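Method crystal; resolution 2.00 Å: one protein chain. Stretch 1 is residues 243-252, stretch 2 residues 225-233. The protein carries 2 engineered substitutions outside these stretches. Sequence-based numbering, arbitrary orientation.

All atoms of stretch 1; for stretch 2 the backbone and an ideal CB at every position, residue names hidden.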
# COMPACT_ATOMS: atom_id res chain seq x y z
N ALA A 243 18.51 16.51 13.35
CA ALA A 243 17.51 15.78 12.53
C ALA A 243 16.50 15.05 13.40
O ALA A 243 15.32 14.93 13.04
CB ALA A 243 18.20 14.82 11.58
N VAL A 244 16.97 14.53 14.53
CA VAL A 244 16.07 13.92 15.51
C VAL A 244 15.13 14.97 16.09
O VAL A 244 13.92 14.76 16.17
CB VAL A 244 16.85 13.20 16.64
CG1 VAL A 244 15.94 12.85 17.79
CG2 VAL A 244 17.53 11.95 16.10
N GLU A 245 15.69 16.12 16.48
CA GLU A 245 14.88 17.20 17.02
C GLU A 245 13.81 17.60 16.01
O GLU A 245 12.65 17.82 16.38
CB GLU A 245 15.75 18.41 17.35
CG GLU A 245 16.80 18.14 18.42
CD GLU A 245 17.74 19.32 18.62
OE1 GLU A 245 18.67 19.21 19.44
OE2 GLU A 245 17.54 20.36 17.94
N THR A 246 14.20 17.68 14.75
CA THR A 246 13.27 18.07 13.70
C THR A 246 12.15 17.04 13.52
O THR A 246 10.97 17.41 13.45
CB THR A 246 13.98 18.27 12.36
OG1 THR A 246 14.83 19.42 12.45
CG2 THR A 246 12.96 18.50 11.25
N ARG A 247 12.50 15.76 13.45
CA ARG A 247 11.47 14.72 13.31
C ARG A 247 10.49 14.70 14.50
O ARG A 247 9.28 14.63 14.31
CB ARG A 247 12.10 13.34 13.14
CG ARG A 247 11.08 12.19 13.17
CD ARG A 247 11.78 10.83 13.07
NE ARG A 247 12.87 10.97 12.14
CZ ARG A 247 14.16 10.92 12.45
NH1 ARG A 247 14.58 10.65 13.69
NH2 ARG A 247 15.03 11.11 11.48
N LEU A 248 10.99 14.75 15.71
CA LEU A 248 10.14 14.73 16.85
C LEU A 248 9.17 15.90 16.86
O LEU A 248 8.05 15.76 17.17
CB LEU A 248 10.98 14.71 18.09
CG LEU A 248 11.77 13.45 18.38
CD1 LEU A 248 12.64 13.71 19.59
CD2 LEU A 248 10.87 12.26 18.59
N LYS A 249 9.64 17.06 16.48
CA LYS A 249 8.75 18.21 16.37
C LYS A 249 7.67 18.01 15.31
O LYS A 249 6.49 18.30 15.55
CB LYS A 249 9.54 19.48 16.03
CG LYS A 249 8.93 20.72 16.65
CD LYS A 249 8.54 21.73 15.62
CE LYS A 249 9.76 22.26 14.90
NZ LYS A 249 9.37 23.37 13.99
N GLN A 250 8.06 17.53 14.14
CA GLN A 250 7.11 17.42 13.04
C GLN A 250 6.12 16.28 13.26
O GLN A 250 4.94 16.43 12.98
CB GLN A 250 7.83 17.29 11.69
CG GLN A 250 8.68 18.52 11.34
CD GLN A 250 7.86 19.81 11.28
OE1 GLN A 250 8.32 20.87 11.71
NE2 GLN A 250 6.66 19.71 10.75
N PHE A 251 6.59 15.14 13.76
CA PHE A 251 5.71 13.99 14.00
C PHE A 251 4.68 14.32 15.07
O PHE A 251 3.53 13.87 15.00
CB PHE A 251 6.51 12.75 14.40
CG PHE A 251 7.10 11.99 13.23
CD1 PHE A 251 7.24 12.60 11.99
CD2 PHE A 251 7.50 10.67 13.39
CE1 PHE A 251 7.79 11.89 10.91
CE2 PHE A 251 8.03 9.96 12.33
CZ PHE A 251 8.19 10.57 11.10
N ALA A 252 5.10 15.09 16.06
CA ALA A 252 4.18 15.54 17.10
C ALA A 252 3.08 16.37 16.45
O ALA A 252 1.91 16.10 16.63
CB ALA A 252 4.92 16.33 18.16
N UNK A 225 11.50 1.36 12.31
CA UNK A 225 12.35 1.77 13.43
C UNK A 225 12.05 3.20 13.89
O UNK A 225 11.87 3.45 15.09
CB UNK A 225 13.82 1.65 13.04
N UNK A 226 11.98 4.13 12.94
CA UNK A 226 11.86 5.54 13.31
C UNK A 226 10.43 6.00 13.61
O UNK A 226 10.19 7.17 13.90
CB UNK A 226 12.43 6.40 12.18
N UNK A 227 9.47 5.08 13.53
CA UNK A 227 8.14 5.39 14.05
C UNK A 227 7.96 4.83 15.47
O UNK A 227 7.50 5.56 16.35
CB UNK A 227 7.06 4.83 13.12
N UNK A 228 8.31 3.57 15.69
CA UNK A 228 8.27 3.01 17.04
C UNK A 228 9.28 3.71 17.95
O UNK A 228 9.02 3.91 19.14
CB UNK A 228 8.55 1.51 17.00
N UNK A 229 10.43 4.07 17.40
CA UNK A 229 11.46 4.77 18.16
C UNK A 229 11.92 6.03 17.42
O UNK A 229 13.01 6.06 16.86
CB UNK A 229 12.65 3.84 18.42
N UNK A 230 11.08 7.09 17.43
CA UNK A 230 11.35 8.27 16.61
C UNK A 230 12.66 9.00 16.95
O UNK A 230 13.13 9.78 16.14
CB UNK A 230 10.18 9.25 16.75
N UNK A 231 13.23 8.74 18.11
CA UNK A 231 14.51 9.30 18.52
C UNK A 231 15.72 8.71 17.81
O UNK A 231 16.78 9.15 17.96
CB UNK A 231 14.68 9.11 20.03
N UNK A 232 15.49 7.73 16.97
CA UNK A 232 16.56 7.03 16.27
C UNK A 232 17.06 7.79 15.04
O UNK A 232 16.33 7.96 14.06
CB UNK A 232 16.08 5.64 15.85
N UNK A 233 18.31 8.25 15.07
CA UNK A 233 18.88 8.91 13.90
C UNK A 233 19.33 7.89 12.85
O UNK A 233 19.34 6.68 13.11
CB UNK A 233 20.06 9.79 14.31

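Position 225 lies in a helical turn, and nothing of stretch 1 comes within 5.5 Å of its ideal CB, so the visible atoms leave the choice wide. It is V225.

At position 226 the CA-to-CB bond points toward the helix of stretch 1, and the ideal CB lies 4.6 Å from R247 CD. The R247 guanidinium is within reach, so an acid, an amide or a flat apolar group could fit. The residue is Q226. Its NE2 sits over one face of the guanidinium, 3.4 Å from R247 NH2; both are donors, so this is packing and no hydrogen bond. NE2 instead donates a hydrogen bond to the backbone O of residue 232, at 3.2 Å, tying the helical turn to the loop.

Position 227 points sideways, its ideal CB 5.3 Å from F251 CE2. A small side chain would hardly touch that ring, whereas a long apolar or aromatic one could turn back to it. F227 does so: its CZ comes to 3.6 Å from F251 CZ, with ring centroids 4.7 Å apart and planes at 37°, an oblique pairing.

Positions 228 and 229 are out of reach, and polar residues would serve as well as others. They are D228 and R229. The latter, at phi/psi -129/75, leaves helical geometry and opens a type I turn to position 232.

Position 230 has phi -62°, which proline's ring favours, and it is the second residue of the turn, where proline is common, though a small apolar residue could also take this backbone. Its ideal CB lies 3.6 Å from L248 CD2 and 4.5 Å from F251 CD2, an apolar setting. P230 meets both demands: its ring holds phi, and its CB packs 3.6 Å from L248 CD2. Its backbone O, which any residue here would offer, lies near the guanidinium plane and accepts a hydrogen bond from R247 NH1 at 3.0 Å.

At position 231 the CB points away, although V244 CG1 is 4.5 Å from its ideal position. Many polar residues would do. E231 directs no carboxylate to stretch 1; its backbone O meets V244 CG2 at 3.4 Å.

Position 232 also points away and closes the turn, so a short hydroxyl side chain able to reach back to the backbone is attractive. T232 OG1 donates a hydrogen bond to R229 O at 2.7 Å, and T232 N donates one to the same oxygen at 3.0 Å.

At position 233 the ideal CB is already 3.8 Å from V244 CG2, so a small apolar group suffices for contact. A233 supplies just a methyl, its CB 3.7 Å from V244 CG2.

Stretch 2 (225-233) VQFDRPETA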
# COMPACT_ATOMS: atom_id res chain seq x y z
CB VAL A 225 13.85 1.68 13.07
CG1 VAL A 225 14.72 2.19 14.20
CG2 VAL A 225 14.24 0.23 12.75
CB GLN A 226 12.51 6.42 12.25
CG GLN A 226 14.00 6.18 12.11
CD GLN A 226 14.55 6.82 10.86
OE1 GLN A 226 14.11 6.53 9.76
NE2 GLN A 226 15.50 7.73 11.03
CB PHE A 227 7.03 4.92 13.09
CG PHE A 227 6.72 5.92 12.00
CD1 PHE A 227 7.59 6.10 10.93
CD2 PHE A 227 5.56 6.69 12.05
CE1 PHE A 227 7.31 7.03 9.93
CE2 PHE A 227 5.28 7.63 11.05
CZ PHE A 227 6.16 7.79 9.99
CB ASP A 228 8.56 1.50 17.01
CG ASP A 228 7.45 0.69 16.38
OD1 ASP A 228 6.64 1.26 15.61
OD2 ASP A 228 7.38 -0.54 16.64
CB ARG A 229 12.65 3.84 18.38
CG ARG A 229 13.57 4.29 19.50
CD ARG A 229 13.06 3.77 20.85
NE ARG A 229 13.15 2.32 20.89
CZ ARG A 229 14.08 1.65 21.58
NH1 ARG A 229 14.98 2.30 22.30
NH2 ARG A 229 14.08 0.33 21.54
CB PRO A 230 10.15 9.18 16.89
CG PRO A 230 9.62 8.74 18.20
CD PRO A 230 9.86 7.25 18.24
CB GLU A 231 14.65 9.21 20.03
CG GLU A 231 14.79 7.81 20.51
CD GLU A 231 13.48 7.12 20.92
OE1 GLU A 231 13.55 6.36 21.88
OE2 GLU A 231 12.43 7.31 20.30
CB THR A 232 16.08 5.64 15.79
OG1 THR A 232 15.50 4.92 16.89
CG2 THR A 232 17.22 4.84 15.19
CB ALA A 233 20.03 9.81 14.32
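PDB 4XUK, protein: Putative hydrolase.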